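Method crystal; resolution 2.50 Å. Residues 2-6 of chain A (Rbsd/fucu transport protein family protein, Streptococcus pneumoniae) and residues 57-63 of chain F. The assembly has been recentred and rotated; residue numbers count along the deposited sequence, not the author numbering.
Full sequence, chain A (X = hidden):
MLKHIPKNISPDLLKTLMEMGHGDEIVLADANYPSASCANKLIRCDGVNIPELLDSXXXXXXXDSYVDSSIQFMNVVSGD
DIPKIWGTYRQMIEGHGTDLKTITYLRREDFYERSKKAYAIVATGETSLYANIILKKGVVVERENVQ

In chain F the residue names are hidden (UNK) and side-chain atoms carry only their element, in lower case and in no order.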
# COMPACT_ATOMS: atom_id res chain seq x y z
N LEU A 2 27.73 9.76 8.16
CA LEU A 2 27.90 10.45 9.46
C LEU A 2 29.22 10.08 10.14
O LEU A 2 29.80 9.03 9.86
CB LEU A 2 26.74 10.12 10.40
CG LEU A 2 25.30 10.45 10.02
CD1 LEU A 2 24.37 9.94 11.10
CD2 LEU A 2 25.08 11.94 9.78
N LYS A 3 29.67 10.95 11.05
CA LYS A 3 30.90 10.74 11.82
C LYS A 3 30.79 9.54 12.74
O LYS A 3 29.71 9.24 13.25
CB LYS A 3 31.20 11.99 12.65
CG LYS A 3 32.03 13.05 11.94
CD LYS A 3 31.52 14.47 12.20
CE LYS A 3 31.31 14.77 13.68
NZ LYS A 3 30.33 15.88 13.89
N HIS A 4 31.91 8.86 12.96
CA HIS A 4 32.02 7.77 13.95
C HIS A 4 31.14 6.54 13.67
O HIS A 4 31.00 5.67 14.53
CB HIS A 4 31.79 8.29 15.38
CG HIS A 4 32.50 9.56 15.70
ND1 HIS A 4 31.85 10.70 16.12
CD2 HIS A 4 33.82 9.89 15.64
CE1 HIS A 4 32.73 11.67 16.31
NE2 HIS A 4 33.93 11.20 16.03
N ILE A 5 30.56 6.49 12.48
CA ILE A 5 29.89 5.29 11.98
C ILE A 5 30.70 4.79 10.79
O ILE A 5 31.09 5.59 9.94
CB ILE A 5 28.43 5.59 11.54
CG1 ILE A 5 27.57 5.96 12.75
CG2 ILE A 5 27.82 4.40 10.80
CD1 ILE A 5 26.41 6.86 12.40
N PRO A 6 30.99 3.47 10.73
CA PRO A 6 31.65 2.90 9.55
C PRO A 6 30.97 3.32 8.24
O PRO A 6 29.74 3.42 8.17
CB PRO A 6 31.51 1.40 9.76
CG PRO A 6 31.50 1.23 11.22
CD PRO A 6 30.82 2.46 11.79
N UNK F 57 23.21 14.31 18.07
CA UNK F 57 23.13 14.63 16.65
C UNK F 57 24.36 15.41 16.20
O UNK F 57 25.00 15.04 15.21
c UNK F 57 21.84 15.83 14.84
c UNK F 57 19.29 15.06 16.55
c UNK F 57 20.64 14.40 16.51
c UNK F 57 21.81 15.35 16.28
N UNK F 58 24.72 16.46 16.93
CA UNK F 58 25.90 17.24 16.58
C UNK F 58 27.17 16.40 16.70
O UNK F 58 28.13 16.62 15.96
c UNK F 58 25.98 18.53 17.40
c UNK F 58 24.54 19.78 15.72
c UNK F 58 24.87 19.56 17.19
c UNK F 58 25.26 20.88 17.85
N UNK F 59 27.15 15.43 17.61
CA UNK F 59 28.23 14.44 17.69
C UNK F 59 28.38 13.66 16.38
O UNK F 59 29.50 13.51 15.86
c UNK F 59 31.28 11.59 19.39
c UNK F 59 30.35 12.62 19.30
c UNK F 59 28.01 13.49 18.86
c UNK F 59 29.55 10.00 18.85
o UNK F 59 31.77 9.24 19.27
c UNK F 59 28.63 11.04 18.75
c UNK F 59 29.02 12.37 18.97
c UNK F 59 30.87 10.28 19.17
N UNK F 60 27.26 13.18 15.84
CA UNK F 60 27.25 12.35 14.64
C UNK F 60 27.22 13.13 13.33
O UNK F 60 27.74 12.66 12.32
c UNK F 60 25.88 10.35 15.75
c UNK F 60 26.04 11.40 14.65
c UNK F 60 26.65 9.09 15.44
c UNK F 60 24.41 10.04 15.91
N UNK F 61 26.62 14.31 13.34
CA UNK F 61 26.36 15.04 12.10
C UNK F 61 27.00 16.43 12.06
O UNK F 61 26.72 17.26 12.92
s UNK F 61 22.73 16.13 10.36
c UNK F 61 24.85 15.16 11.85
c UNK F 61 22.45 17.58 11.37
c UNK F 61 24.50 15.87 10.55
N UNK F 62 27.83 16.69 11.03
CA UNK F 62 28.42 18.00 10.76
C UNK F 62 27.37 19.00 10.32
O UNK F 62 26.37 18.61 9.71
c UNK F 62 29.38 17.73 9.59
c UNK F 62 28.32 15.68 10.07
c UNK F 62 29.60 16.27 9.61
N UNK F 63 27.58 20.27 10.63
CA UNK F 63 26.67 21.32 10.20
C UNK F 63 27.13 21.95 8.89
O UNK F 63 28.32 21.93 8.56
c UNK F 63 24.21 21.79 12.36
c UNK F 63 26.45 22.36 11.30
c UNK F 63 25.72 21.84 12.55
c UNK F 63 26.08 22.63 13.80

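Position 57 of chain F carries four side-chain carbons, forked at the first, with one arm two carbons long. Its CA-to-CB bond points away from the chain A stretch, and it makes no contact with it. Branching at CB with a longer arm identifies Ile F57.

Position 58 also has four carbons, but the fork comes at the second. Its CA-to-CB bond also points away. Its backbone does the work: NZ of Lys A3 donates a hydrogen bond to O of position 58, at 3.1 Å. The late fork makes this Leu F58.

Position 59 shows one carbon, then a six-carbon ring bearing one oxygen. The ring lies against the imidazole of His A4. A ring of this kind with a single oxygen is Tyr F59. The pair forms an offset stack, with centroids 4.4 Å apart and planes at 22°. The closest approach is ND1 of His A4 to CZ of Tyr F59, 3.2 Å.

Position 60 has four carbons forked at the second. One of its terminal carbons lies 3.8 Å from CD1 of Ile A5, and its CB is 4.2 Å from CD1 of Leu A2. This is Leu F60, and the terminal carbon near Ile A5 is its CD2. Its O accepts a hydrogen bond from N of Lys A3 at 2.9 Å.

Position 61 has an unbranched side chain: two carbons, a sulfur, one carbon. Its CB lies 3.8 Å from CD2 of Leu A2, although its CA-to-CB bond points away overall. Sulfur within an unbranched chain means Met F61. It is the first residue to leave helical geometry, yet its N still donates a hydrogen bond to O of Ile F57, at 2.6 Å.

Position 62 has three carbons that close a ring onto the backbone nitrogen. One ring carbon lies 3.7 Å from CD of Lys A3. This is Pro F62, and that carbon is its CG.

Position 63 has four carbons forked at the second, and it is out of reach of the chain A stretch. It is Leu F63.

The contact joins the N-terminal segment of one copy to a helix end in another. The carbonyls of Leu F58 and Leu F60 accept hydrogen bonds from Lys A3, one from its side chain and one from its backbone. Leu A2 and Ile A5 add apolar packing against Leu F60, and the type II turn from Leu A2 to Ile A5 includes His A4, which stacks on Tyr F59. The two stretches bury 423 Å² between them, both sides summed.

Chain F 57-63: ILYLMPL
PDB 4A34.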